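Local atomic coordinates of mandelate racemase / muconate lactonizing enzyme family protein (Agrobacterium tumefaciens, PDB entry 4DXK), a protein that binds a metal ion in an enolase-superfamily barrel of the mandelate racemase subgroup and probably acts as a racemase or lyase. Residues Q101-L106 with S329-L334; G109-E114 with N335-L340; W174-A179 with S195-F200; F217-Q222 with H241-K246. One frame throughout, in Å; residues are numbered along the deposited sequence.

From the N terminus, the chain first builds three strands of the antiparallel sheet and the helices of the capping domain. It then reaches residues 101-106 and 109-114, where contacts 1 and 2 begin. Both wait for partners more than 220 residues later, on helix 323-335 and the loop after it. Their segments alternate, so the two closures cross; they touch through Ser333 and Arg112 and tie the capping domain and the loop leaving it to the end of a barrel helix. Within these long loops lie two short closures in series. Contact 3 joins the turn after strand 170-173 to helix 190-207, and contact 4 then joins neighbouring strand ends beside the metal. These two touch through Asp177 and His218.

Contact 1 (Q101-L106 with S329-L334); sequences QPIAQL and STHLSL
His331 reaches from its helix into the start of helix 103-106, and most of its side chain is engaged there. Its CB lies 3.9 Å from CG2 of Ile103. Beyond it, CG sits beneath Ile103 CB, which rides over one face of the imidazole toward the rim, a CH-pi contact of 4.0 Å from that CB to the centroid of the His331 ring. The next atom, ND1, accepts a hydrogen bond of 3.1 Å from the backbone N of Ala104, bent to 143° at the hydrogen, with the donor tilted 27° from the ring plane. Ala104 belongs to the first turn of its helix, where no earlier turn supplies a carbonyl. The contact thus joins the capping domain of an enolase-superfamily protein to helix 323-335, which follows strand 315-317 of the barrel. Farther out, CE1 of His331 meets CB of Pro102, the N-cap residue, at 4.0 Å. At the tip, NE2 bonds to the carbonyl O of Leu376; with ND1 as acceptor, this is consistent with a neutral ring protonated at NE2. Alongside, the methyl of Ala104 rests 3.5 Å from the carbonyl O of His331 and touches CB of Leu334.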
loop_
_atom_site.group_PDB
_atom_site.type_symbol
_atom_site.label_atom_id
_atom_site.label_comp_id
_atom_site.label_asym_id
_atom_site.label_seq_id
_atom_site.Cartn_x
_atom_site.Cartn_y
_atom_site.Cartn_z
ATOM N N GLN A 101 20.282 -39.377 21.427
ATOM C CA GLN A 101 19.644 -38.142 21.882
ATOM C C GLN A 101 18.168 -38.125 21.540
ATOM O O GLN A 101 17.770 -38.557 20.455
ATOM C CB GLN A 101 20.302 -36.924 21.227
ATOM C CG GLN A 101 21.736 -36.693 21.680
ATOM C CD GLN A 101 21.837 -36.327 23.149
ATOM O OE1 GLN A 101 20.903 -35.797 23.742
ATOM N NE2 GLN A 101 22.984 -36.633 23.757
ATOM N N PRO A 102 17.337 -37.613 22.453
ATOM C CA PRO A 102 15.942 -37.368 22.066
ATOM C C PRO A 102 15.836 -36.351 20.936
ATOM O O PRO A 102 16.685 -35.458 20.823
ATOM C CB PRO A 102 15.329 -36.768 23.339
ATOM C CG PRO A 102 16.261 -37.197 24.459
ATOM C CD PRO A 102 17.624 -37.164 23.824
ATOM N N ILE A 103 14.800 -36.467 20.118
ATOM C CA ILE A 103 14.584 -35.480 19.060
ATOM C C ILE A 103 14.582 -34.034 19.579
ATOM O O ILE A 103 15.177 -33.158 18.951
ATOM C CB ILE A 103 13.328 -35.803 18.219
ATOM C CG1 ILE A 103 13.596 -37.029 17.338
ATOM C CG2 ILE A 103 12.904 -34.612 17.360
ATOM C CD1 ILE A 103 12.351 -37.631 16.724
ATOM N N ALA A 104 13.956 -33.781 20.727
ATOM C CA ALA A 104 13.905 -32.413 21.240
ATOM C C ALA A 104 15.308 -31.841 21.423
ATOM O O ALA A 104 15.537 -30.656 21.205
ATOM C CB ALA A 104 13.131 -32.348 22.542
ATOM N N GLN A 105 16.255 -32.681 21.826
ATOM C CA GLN A 105 17.632 -32.228 21.960
ATOM C C GLN A 105 18.226 -31.860 20.604
ATOM O O GLN A 105 18.852 -30.809 20.451
ATOM C CB GLN A 105 18.505 -33.280 22.645
ATOM C CG GLN A 105 19.953 -32.816 22.771
ATOM C CD GLN A 105 20.068 -31.540 23.588
ATOM O OE1 GLN A 105 19.636 -31.498 24.731
ATOM N NE2 GLN A 105 20.633 -30.498 22.998
ATOM N N LEU A 106 18.024 -32.715 19.612
ATOM C CA LEU A 106 18.581 -32.479 18.293
ATOM C C LEU A 106 17.990 -31.240 17.637
ATOM O O LEU A 106 18.630 -30.645 16.779
ATOM C CB LEU A 106 18.403 -33.714 17.404
ATOM C CG LEU A 106 19.155 -34.959 17.876
ATOM C CD1 LEU A 106 18.920 -36.080 16.884
ATOM C CD2 LEU A 106 20.647 -34.677 18.048
ATOM N N SER A 329 5.438 -34.354 17.738
ATOM C CA SER A 329 4.967 -32.992 17.966
ATOM C C SER A 329 5.340 -32.516 19.362
ATOM O O SER A 329 5.658 -31.336 19.568
ATOM C CB SER A 329 3.458 -32.898 17.783
ATOM O OG SER A 329 3.099 -33.208 16.445
ATOM N N THR A 330 5.263 -33.420 20.335
ATOM C CA THR A 330 5.652 -33.074 21.692
ATOM C C THR A 330 7.142 -32.734 21.765
ATOM O O THR A 330 7.519 -31.772 22.428
ATOM C CB THR A 330 5.240 -34.168 22.692
ATOM O OG1 THR A 330 3.825 -34.384 22.598
ATOM C CG2 THR A 330 5.562 -33.747 24.113
ATOM N N HIS A 331 7.990 -33.486 21.056
ATOM C CA HIS A 331 9.413 -33.116 20.976
ATOM C C HIS A 331 9.578 -31.689 20.441
ATOM O O HIS A 331 10.330 -30.882 20.987
ATOM C CB HIS A 331 10.207 -34.074 20.077
ATOM C CG HIS A 331 10.514 -35.394 20.708
ATOM N ND1 HIS A 331 11.626 -35.605 21.496
ATOM C CD2 HIS A 331 9.853 -36.574 20.662
ATOM C CE1 HIS A 331 11.634 -36.859 21.910
ATOM N NE2 HIS A 331 10.569 -37.470 21.417
ATOM N N LEU A 332 8.881 -31.373 19.356
ATOM C CA LEU A 332 8.931 -30.020 18.804
ATOM C C LEU A 332 8.451 -28.970 19.804
ATOM O O LEU A 332 9.074 -27.916 19.961
ATOM C CB LEU A 332 8.108 -29.949 17.528
ATOM C CG LEU A 332 7.985 -28.565 16.882
ATOM C CD1 LEU A 332 9.337 -28.002 16.459
ATOM C CD2 LEU A 332 7.023 -28.619 15.699
ATOM N N SER A 333 7.376 -29.284 20.511
ATOM C CA SER A 333 6.810 -28.372 21.495
ATOM C C SER A 333 7.688 -28.179 22.725
ATOM O O SER A 333 7.576 -27.155 23.383
ATOM C CB SER A 333 5.422 -28.849 21.913
ATOM O OG SER A 333 4.507 -28.682 20.848
ATOM N N LEU A 334 8.536 -29.150 23.058
ATOM C CA LEU A 334 9.456 -28.964 24.176
ATOM C C LEU A 334 10.665 -28.139 23.757
ATOM O O LEU A 334 11.289 -27.475 24.582
ATOM C CB LEU A 334 9.905 -30.306 24.763
ATOM C CG LEU A 334 8.776 -31.163 25.341
ATOM C CD1 LEU A 334 9.372 -32.365 26.050
ATOM C CD2 LEU A 334 7.868 -30.406 26.285
#

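Contact 2 (G109-E114 with N335-L340); sequences GFSRRE and NAPNAL
Arg112 meets the chain beyond helix 323-335 because its CG stands between the backbone N and the carbonyl carbon (chi1 56°) and its chain bends again at chi3, while CG of Asn335, anti to its own N (chi1 165°), brings the amide to Gly109. The motif gripped is the C-terminal end of helix 323-335 of the enolase-superfamily barrel, followed at once by a type I beta turn from Ala336 to Ala339. The guanidinium lies edge-on to two carbonyls of this turn: NH1 bonds to Ala336 O at 2.8 Å, almost straight at 171°, and NH2 to Pro337 O at 3.0 Å. Both donors stand above the carbonyl planes. Ala336 O also takes the turn's own bond from Ala339 N, which arrives from the opposite face to NH1. Ala339 O lies over a face of the guanidinium, and NH1 has a further acceptor in Ser333 O, so a positive charge sits among carbonyls at the helix C-terminus, probably a favourable place for it. Asn335 ND2 donates to a lone pair of Gly109 O at 3.0 Å, within its own amide plane; the same nitrogen bonds to Asp62 of a second subunit, linking the end of the helix to that neighbour. Beside it the Ser111 hydroxyl donates to the backbone of Asn335, with OG and O 2.7 Å apart.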
loop_
_atom_site.group_PDB
_atom_site.type_symbol
_atom_site.label_atom_id
_atom_site.label_comp_id
_atom_site.label_asym_id
_atom_site.label_seq_id
_atom_site.Cartn_x
_atom_site.Cartn_y
_atom_site.Cartn_z
ATOM N N GLY A 109 17.468 -28.400 21.906
ATOM C CA GLY A 109 17.414 -28.560 23.345
ATOM C C GLY A 109 16.021 -28.539 23.938
ATOM O O GLY A 109 15.075 -28.058 23.307
ATOM N N PHE A 110 15.892 -29.065 25.148
ATOM C CA PHE A 110 14.632 -29.006 25.885
ATOM C C PHE A 110 14.457 -27.620 26.487
ATOM O O PHE A 110 14.915 -27.358 27.609
ATOM C CB PHE A 110 14.626 -30.034 27.015
ATOM C CG PHE A 110 14.475 -31.455 26.555
ATOM C CD1 PHE A 110 15.583 -32.199 26.152
ATOM C CD2 PHE A 110 13.229 -32.066 26.571
ATOM C CE1 PHE A 110 15.442 -33.525 25.750
ATOM C CE2 PHE A 110 13.074 -33.387 26.161
ATOM C CZ PHE A 110 14.184 -34.122 25.752
ATOM N N SER A 111 13.779 -26.731 25.775
ATOM C CA SER A 111 13.527 -25.399 26.301
ATOM C C SER A 111 12.558 -25.438 27.476
ATOM O O SER A 111 12.558 -24.540 28.318
ATOM C CB SER A 111 13.046 -24.483 25.189
ATOM O OG SER A 111 14.006 -24.458 24.141
ATOM N N ARG A 112 11.747 -26.489 27.526
ATOM C CA ARG A 112 10.896 -26.795 28.673
ATOM C C ARG A 112 10.876 -28.316 28.781
ATOM O O ARG A 112 11.169 -29.023 27.810
ATOM C CB ARG A 112 9.480 -26.226 28.474
ATOM C CG ARG A 112 8.806 -26.698 27.180
ATOM C CD ARG A 112 7.478 -25.989 26.890
ATOM N NE ARG A 112 7.660 -24.551 26.733
ATOM C CZ ARG A 112 8.066 -23.959 25.613
ATOM N NH1 ARG A 112 8.315 -24.668 24.522
ATOM N NH2 ARG A 112 8.224 -22.640 25.586
ATOM N N ARG A 113 10.506 -28.814 29.955
ATOM C CA ARG A 113 10.491 -30.247 30.217
ATOM C C ARG A 113 9.100 -30.839 30.007
ATOM O O ARG A 113 8.940 -32.048 29.849
ATOM C CB ARG A 113 10.972 -30.517 31.644
ATOM C CG ARG A 113 12.433 -30.162 31.887
ATOM C CD ARG A 113 13.353 -31.106 31.129
ATOM N NE ARG A 113 14.737 -30.641 31.130
ATOM C CZ ARG A 113 15.738 -31.272 30.524
ATOM N NH1 ARG A 113 15.516 -32.403 29.868
ATOM N NH2 ARG A 113 16.963 -30.772 30.572
ATOM N N GLU A 114 8.096 -29.973 30.009
ATOM C CA GLU A 114 6.720 -30.376 29.759
ATOM C C GLU A 114 6.005 -29.146 29.236
ATOM O O GLU A 114 6.498 -28.021 29.391
ATOM C CB GLU A 114 6.056 -30.880 31.040
ATOM C CG GLU A 114 5.942 -29.821 32.121
ATOM C CD GLU A 114 5.412 -30.362 33.439
ATOM O OE1 GLU A 114 5.070 -31.565 33.504
ATOM O OE2 GLU A 114 5.340 -29.580 34.411
ATOM N N ASN A 335 11.009 -28.175 22.475
ATOM C CA ASN A 335 12.127 -27.388 21.983
ATOM C C ASN A 335 11.772 -25.942 21.622
ATOM O O ASN A 335 12.455 -25.009 22.025
ATOM C CB ASN A 335 12.777 -28.038 20.763
ATOM C CG ASN A 335 13.676 -27.081 20.040
ATOM O OD1 ASN A 335 13.295 -26.519 18.999
ATOM N ND2 ASN A 335 14.836 -26.817 20.615
ATOM N N ALA A 336 10.728 -25.752 20.824
ATOM C CA ALA A 336 10.474 -24.438 20.243
ATOM C C ALA A 336 10.114 -23.441 21.331
ATOM O O ALA A 336 9.132 -23.635 22.029
ATOM C CB ALA A 336 9.367 -24.519 19.218
ATOM N N PRO A 337 10.893 -22.357 21.481
ATOM C CA PRO A 337 10.566 -21.428 22.567
ATOM C C PRO A 337 9.160 -20.847 22.472
ATOM O O PRO A 337 8.548 -20.556 23.499
ATOM C CB PRO A 337 11.640 -20.339 22.429
ATOM C CG PRO A 337 12.820 -21.097 21.895
ATOM C CD PRO A 337 12.212 -22.063 20.891
ATOM N N ASN A 338 8.624 -20.729 21.262
ATOM C CA ASN A 338 7.289 -20.165 21.068
ATOM C C ASN A 338 6.180 -21.210 20.975
ATOM O O ASN A 338 5.077 -20.876 20.562
ATOM C CB ASN A 338 7.245 -19.248 19.837
ATOM C CG ASN A 338 7.493 -19.994 18.550
ATOM O OD1 ASN A 338 8.232 -20.981 18.536
ATOM N ND2 ASN A 338 6.890 -19.529 17.458
ATOM N N ALA A 339 6.437 -22.459 21.366
ATOM C CA ALA A 339 5.336 -23.429 21.435
ATOM C C ALA A 339 4.396 -23.056 22.585
ATOM O O ALA A 339 4.832 -22.869 23.723
ATOM C CB ALA A 339 5.852 -24.844 21.605
ATOM N N LEU A 340 3.110 -22.954 22.280
ATOM C CA LEU A 340 2.114 -22.458 23.224
ATOM C C LEU A 340 1.427 -23.575 23.994
ATOM O O LEU A 340 1.279 -23.519 25.216
ATOM C CB LEU A 340 1.069 -21.652 22.445
ATOM C CG LEU A 340 -0.102 -21.066 23.224
ATOM C CD1 LEU A 340 0.371 -20.007 24.208
ATOM C CD2 LEU A 340 -1.111 -20.472 22.264
#

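Contact 3 (W174-A179 with S195-F200); sequences WPFDAA and SALEPF
Pro175 and Phe176 press against helix 190-207 through apolar contacts, with no hydrogen bond between the segments. Between saturated groups, CB of Pro175 meets CG of Pro199 at 4.0 Å. Pro199, whose N carries no hydrogen, falls at a kink where the regular helix bonds of residues 199 and 200 are missing. Among the contacts of saturated groups with rings, two are closer. The CG of Pro175 comes to 3.6 Å from CE2 of Phe200, and the Ala196 methyl sits 3.5 Å from both CD1 and CE1 of Phe176. Phe176 CG is anti to its carbonyl carbon (chi1 -62°), which brings the ring to the helix, where CZ meets CD2 of Leu197 at the ring edge. Between aromatics, the side chains of Phe176 and Phe200 cross at about a right angle, their CE2 atoms 3.9 Å apart. The Phe176 ring also meets that of Phe217. The arrangement belongs to a beta-alpha-beta crossover of the barrel, in which the turn after strand 170-173 packs on the helix that leads to the adjacent parallel strand 212-216.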
loop_
_atom_site.group_PDB
_atom_site.type_symbol
_atom_site.label_atom_id
_atom_site.label_comp_id
_atom_site.label_asym_id
_atom_site.label_seq_id
_atom_site.Cartn_x
_atom_site.Cartn_y
_atom_site.Cartn_z
ATOM N N TRP A 174 -16.225 -27.759 18.150
ATOM C CA TRP A 174 -16.622 -27.383 16.794
ATOM C C TRP A 174 -18.137 -27.467 16.596
ATOM O O TRP A 174 -18.626 -28.276 15.804
ATOM C CB TRP A 174 -15.878 -28.209 15.730
ATOM C CG TRP A 174 -15.778 -29.691 15.975
ATOM C CD1 TRP A 174 -16.629 -30.660 15.527
ATOM C CD2 TRP A 174 -14.731 -30.370 16.675
ATOM N NE1 TRP A 174 -16.188 -31.899 15.929
ATOM C CE2 TRP A 174 -15.024 -31.747 16.635
ATOM C CE3 TRP A 174 -13.582 -29.944 17.345
ATOM C CZ2 TRP A 174 -14.209 -32.702 17.242
ATOM C CZ3 TRP A 174 -12.771 -30.891 17.941
ATOM C CH2 TRP A 174 -13.089 -32.253 17.889
ATOM N N PRO A 175 -18.892 -26.618 17.312
ATOM C CA PRO A 175 -20.351 -26.727 17.291
ATOM C C PRO A 175 -21.007 -26.116 16.052
ATOM O O PRO A 175 -22.230 -26.212 15.944
ATOM C CB PRO A 175 -20.769 -25.964 18.552
ATOM C CG PRO A 175 -19.720 -24.923 18.713
ATOM C CD PRO A 175 -18.434 -25.554 18.226
ATOM N N PHE A 176 -20.237 -25.526 15.139
ATOM C CA PHE A 176 -20.816 -24.918 13.942
ATOM C C PHE A 176 -20.776 -25.844 12.726
ATOM O O PHE A 176 -21.307 -25.497 11.665
ATOM C CB PHE A 176 -20.096 -23.603 13.609
ATOM C CG PHE A 176 -20.224 -22.558 14.682
ATOM C CD1 PHE A 176 -21.318 -21.705 14.707
ATOM C CD2 PHE A 176 -19.271 -22.448 15.685
ATOM C CE1 PHE A 176 -21.452 -20.750 15.711
ATOM C CE2 PHE A 176 -19.400 -21.495 16.688
ATOM C CZ PHE A 176 -20.486 -20.651 16.701
ATOM N N ASP A 177 -20.152 -27.013 12.863
ATOM C CA ASP A 177 -19.950 -27.881 11.704
ATOM C C ASP A 177 -21.270 -28.398 11.127
ATOM O O ASP A 177 -21.422 -28.512 9.915
ATOM C CB ASP A 177 -19.047 -29.067 12.042
ATOM C CG ASP A 177 -17.579 -28.684 12.193
ATOM O OD1 ASP A 177 -17.251 -27.496 12.385
ATOM O OD2 ASP A 177 -16.744 -29.611 12.145
ATOM N N ALA A 178 -22.221 -28.715 11.998
ATOM C CA ALA A 178 -23.513 -29.229 11.537
ATOM C C ALA A 178 -24.239 -28.192 10.680
ATOM O O ALA A 178 -24.758 -28.501 9.599
ATOM C CB ALA A 178 -24.380 -29.657 12.721
ATOM N N ALA A 179 -24.254 -26.953 11.154
ATOM C CA ALA A 179 -24.848 -25.866 10.395
ATOM C C ALA A 179 -24.124 -25.652 9.063
ATOM O O ALA A 179 -24.767 -25.401 8.037
ATOM C CB ALA A 179 -24.845 -24.599 11.211
ATOM N N SER A 195 -28.335 -21.550 18.375
ATOM C CA SER A 195 -28.209 -22.914 18.877
ATOM C C SER A 195 -26.749 -23.328 19.026
ATOM O O SER A 195 -26.381 -23.974 20.009
ATOM C CB SER A 195 -28.936 -23.889 17.960
ATOM O OG SER A 195 -30.324 -23.616 17.949
ATOM N N ALA A 196 -25.920 -22.954 18.056
ATOM C CA ALA A 196 -24.504 -23.306 18.095
ATOM C C ALA A 196 -23.727 -22.548 19.182
ATOM O O ALA A 196 -22.644 -22.977 19.585
ATOM C CB ALA A 196 -23.878 -23.093 16.732
ATOM N N LEU A 197 -24.282 -21.436 19.664
ATOM C CA LEU A 197 -23.646 -20.678 20.740
ATOM C C LEU A 197 -23.919 -21.283 22.117
ATOM O O LEU A 197 -23.210 -20.979 23.080
ATOM C CB LEU A 197 -24.099 -19.219 20.712
ATOM C CG LEU A 197 -23.667 -18.392 19.505
ATOM C CD1 LEU A 197 -24.299 -17.010 19.560
ATOM C CD2 LEU A 197 -22.152 -18.283 19.445
ATOM N N GLU A 198 -24.936 -22.128 22.220
ATOM C CA GLU A 198 -25.305 -22.689 23.517
ATOM C C GLU A 198 -24.198 -23.440 24.282
ATOM O O GLU A 198 -24.105 -23.297 25.497
ATOM C CB GLU A 198 -26.585 -23.514 23.392
ATOM C CG GLU A 198 -27.797 -22.650 23.042
ATOM C CD GLU A 198 -29.119 -23.377 23.187
ATOM O OE1 GLU A 198 -29.197 -24.558 22.792
ATOM O OE2 GLU A 198 -30.077 -22.760 23.697
ATOM N N PRO A 199 -23.341 -24.218 23.587
ATOM C CA PRO A 199 -22.250 -24.839 24.350
ATOM C C PRO A 199 -21.338 -23.820 25.035
ATOM O O PRO A 199 -20.831 -24.097 26.120
ATOM C CB PRO A 199 -21.467 -25.602 23.279
ATOM C CG PRO A 199 -22.473 -25.903 22.225
ATOM C CD PRO A 199 -23.408 -24.734 22.206
ATOM N N PHE A 200 -21.111 -22.674 24.398
ATOM C CA PHE A 200 -20.285 -21.637 25.005
ATOM C C PHE A 200 -20.946 -21.102 26.277
ATOM O O PHE A 200 -20.282 -20.906 27.299
ATOM C CB PHE A 200 -20.026 -20.512 24.004
ATOM C CG PHE A 200 -19.291 -20.964 22.775
ATOM C CD1 PHE A 200 -17.905 -20.977 22.743
ATOM C CD2 PHE A 200 -19.989 -21.401 21.657
ATOM C CE1 PHE A 200 -17.227 -21.409 21.613
ATOM C CE2 PHE A 200 -19.318 -21.834 20.528
ATOM C CZ PHE A 200 -17.939 -21.839 20.503
#

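Contact 4 (F217-Q222 with H241-K246); sequences FHSMWQ and HEDPIK. With NA (sodium ion), chain C; PO4 (phosphate ion), chain B.
Part of the metal site of an enolase-superfamily barrel lies in this contact, in which Phe217 and Ser219, in the loop after one strand, hold the end of the next at Glu242 and Asp243. The loop makes a type I' beta turn from Phe217 to Met220. Its backbone bonds across from Phe217 N to Glu242 O at 3.0 Å and from Ser219 N to Asp243 O at 2.8 Å. Glu242 is extended, with CG anti to its N (chi1 -177°), and its OE2 binds the sodium ion at 2.3 Å; Glu216 and Glu268 are the other protein ligands. OE1 of Glu242 makes a salt bridge to Lys172, which would help fix the carboxylate. OD1 of Asp243 bonds to Ser267, while OD2 accepts from a sodium-bound water and from another water that also meets Ser219 OG. A phosphate, probably from the crystallisation liquor, coordinates the sodium and takes a weak bond from His218 NE2, while Asp177 holds the other nitrogen of that ring. On the buried side, the Phe217 ring points its edge at the face of His241 in a T-shaped pair, centroids 5.8 Å apart and planes at 86°. At the loop's far end a water donates to Trp221 O at 2.7 Å and accepts from Lys246 N, bridging the two backbones.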
loop_
_atom_site.group_PDB
_atom_site.type_symbol
_atom_site.label_atom_id
_atom_site.label_comp_id
_atom_site.label_asym_id
_atom_site.label_seq_id
_atom_site.Cartn_x
_atom_site.Cartn_y
_atom_site.Cartn_z
ATOM N N PHE A 217 -13.337 -24.622 13.207
ATOM C CA PHE A 217 -14.327 -24.494 12.134
ATOM C C PHE A 217 -14.099 -25.435 10.959
ATOM O O PHE A 217 -14.924 -25.501 10.048
ATOM C CB PHE A 217 -14.368 -23.058 11.610
ATOM C CG PHE A 217 -14.858 -22.059 12.614
ATOM C CD1 PHE A 217 -16.217 -21.939 12.884
ATOM C CD2 PHE A 217 -13.966 -21.238 13.300
ATOM C CE1 PHE A 217 -16.676 -21.006 13.795
ATOM C CE2 PHE A 217 -14.426 -20.308 14.220
ATOM C CZ PHE A 217 -15.785 -20.188 14.460
ATOM N N HIS A 218 -12.960 -26.119 10.959
ATOM C CA HIS A 218 -12.635 -27.106 9.925
ATOM C C HIS A 218 -12.730 -26.561 8.499
ATOM O O HIS A 218 -13.030 -27.302 7.567
ATOM C CB HIS A 218 -13.522 -28.343 10.077
ATOM C CG HIS A 218 -13.186 -29.176 11.275
ATOM N ND1 HIS A 218 -14.136 -29.591 12.183
ATOM C CD2 HIS A 218 -12.005 -29.672 11.708
ATOM C CE1 HIS A 218 -13.555 -30.322 13.121
ATOM N NE2 HIS A 218 -12.262 -30.384 12.857
ATOM N N SER A 219 -12.461 -25.268 8.331
ATOM C CA SER A 219 -12.467 -24.616 7.014
ATOM C C SER A 219 -13.784 -24.754 6.261
ATOM O O SER A 219 -13.798 -24.748 5.031
ATOM C CB SER A 219 -11.311 -25.110 6.137
ATOM O OG SER A 219 -10.090 -24.602 6.653
ATOM N N MET A 220 -14.887 -24.848 6.997
ATOM C CA MET A 220 -16.166 -25.172 6.372
ATOM C C MET A 220 -17.009 -23.978 5.920
ATOM O O MET A 220 -18.036 -24.167 5.274
ATOM C CB MET A 220 -16.983 -26.077 7.292
ATOM C CG MET A 220 -16.236 -27.347 7.677
ATOM S SD MET A 220 -17.189 -28.471 8.705
ATOM C CE MET A 220 -18.512 -28.888 7.580
ATOM N N TRP A 221 -16.575 -22.760 6.230
ATOM C CA TRP A 221 -17.377 -21.565 5.954
ATOM C C TRP A 221 -16.790 -20.665 4.883
ATOM O O TRP A 221 -15.568 -20.539 4.762
ATOM C CB TRP A 221 -17.545 -20.754 7.244
ATOM C CG TRP A 221 -18.335 -21.493 8.258
ATOM C CD1 TRP A 221 -17.859 -22.247 9.290
ATOM C CD2 TRP A 221 -19.756 -21.593 8.309
ATOM N NE1 TRP A 221 -18.907 -22.801 10.000
ATOM C CE2 TRP A 221 -20.082 -22.417 9.404
ATOM C CE3 TRP A 221 -20.788 -21.078 7.521
ATOM C CZ2 TRP A 221 -21.401 -22.714 9.743
ATOM C CZ3 TRP A 221 -22.090 -21.378 7.855
ATOM C CH2 TRP A 221 -22.386 -22.193 8.953
ATOM N N GLN A 222 -17.673 -20.025 4.117
ATOM C CA GLN A 222 -17.296 -18.907 3.268
ATOM C C GLN A 222 -17.070 -17.653 4.124
ATOM O O GLN A 222 -17.361 -17.650 5.321
ATOM C CB GLN A 222 -18.346 -18.673 2.177
ATOM C CG GLN A 222 -18.540 -19.884 1.270
ATOM C CD GLN A 222 -17.273 -20.237 0.534
ATOM O OE1 GLN A 222 -16.722 -19.414 -0.196
ATOM N NE2 GLN A 222 -16.784 -21.453 0.734
ATOM N N HIS A 241 -9.782 -18.850 16.874
ATOM C CA HIS A 241 -10.735 -19.278 15.855
ATOM C C HIS A 241 -9.943 -19.972 14.772
ATOM O O HIS A 241 -9.215 -19.327 14.000
ATOM C CB HIS A 241 -11.510 -18.087 15.288
ATOM C CG HIS A 241 -12.468 -17.480 16.265
ATOM N ND1 HIS A 241 -13.201 -16.345 15.984
ATOM C CD2 HIS A 241 -12.817 -17.845 17.522
ATOM C CE1 HIS A 241 -13.954 -16.037 17.026
ATOM N NE2 HIS A 241 -13.734 -16.928 17.976
ATOM N N GLU A 242 -10.060 -21.294 14.739
ATOM C CA GLU A 242 -9.196 -22.132 13.916
ATOM C C GLU A 242 -9.849 -22.457 12.582
ATOM O O GLU A 242 -11.003 -22.907 12.528
ATOM C CB GLU A 242 -8.875 -23.415 14.678
ATOM C CG GLU A 242 -7.919 -24.367 13.965
ATOM C CD GLU A 242 -7.517 -25.534 14.848
ATOM O OE1 GLU A 242 -7.641 -25.433 16.086
ATOM O OE2 GLU A 242 -7.094 -26.582 14.310
ATOM N N ASP A 243 -9.099 -22.234 11.508
ATOM C CA ASP A 243 -9.551 -22.533 10.151
ATOM C C ASP A 243 -10.974 -22.031 9.891
ATOM O O ASP A 243 -11.850 -22.795 9.488
ATOM C CB ASP A 243 -9.397 -24.031 9.870
ATOM C CG ASP A 243 -7.948 -24.446 9.763
ATOM O OD1 ASP A 243 -7.141 -23.599 9.358
ATOM O OD2 ASP A 243 -7.614 -25.601 10.080
ATOM N N PRO A 244 -11.203 -20.724 10.093
ATOM C CA PRO A 244 -12.562 -20.200 9.925
ATOM C C PRO A 244 -13.069 -20.259 8.487
ATOM O O PRO A 244 -14.286 -20.300 8.272
ATOM C CB PRO A 244 -12.429 -18.744 10.374
ATOM C CG PRO A 244 -10.969 -18.412 10.157
ATOM C CD PRO A 244 -10.256 -19.674 10.522
ATOM N N ILE A 245 -12.143 -20.228 7.530
ATOM C CA ILE A 245 -12.437 -20.329 6.106
ATOM C C ILE A 245 -11.407 -21.272 5.490
ATOM O O ILE A 245 -10.453 -21.665 6.154
ATOM C CB ILE A 245 -12.400 -18.950 5.386
ATOM C CG1 ILE A 245 -10.992 -18.338 5.454
ATOM C CG2 ILE A 245 -13.466 -17.991 5.944
ATOM C CD1 ILE A 245 -10.826 -17.117 4.551
ATOM N N LYS A 246 -11.604 -21.640 4.235
ATOM C CA LYS A 246 -10.648 -22.467 3.506
ATOM C C LYS A 246 -9.346 -21.701 3.360
ATOM O O LYS A 246 -9.348 -20.506 3.073
ATOM C CB LYS A 246 -11.199 -22.803 2.120
ATOM C CG LYS A 246 -10.483 -23.949 1.427
ATOM C CD LYS A 246 -10.909 -25.288 1.975
ATOM C CE LYS A 246 -10.401 -26.427 1.096
ATOM N NZ LYS A 246 -10.726 -27.709 1.737
HETATM NA NA NA C . -8.041 -28.532 13.487
HETATM P P PO4 B . -8.592 -30.994 15.455
HETATM O O1 PO4 B . -7.754 -29.769 15.123
HETATM O O2 PO4 B . -8.274 -32.116 14.495
HETATM O O3 PO4 B . -8.338 -31.511 16.845
HETATM O O4 PO4 B . -10.061 -30.640 15.330
HETATM O O HOH W 1 -9.509 -26.979 8.780
HETATM O O HOH W 2 -13.847 -20.762 2.661
HETATM O O HOH W 3 -8.822 -27.435 11.590
HETATM O O HOH W 4 -8.947 -30.505 12.569
#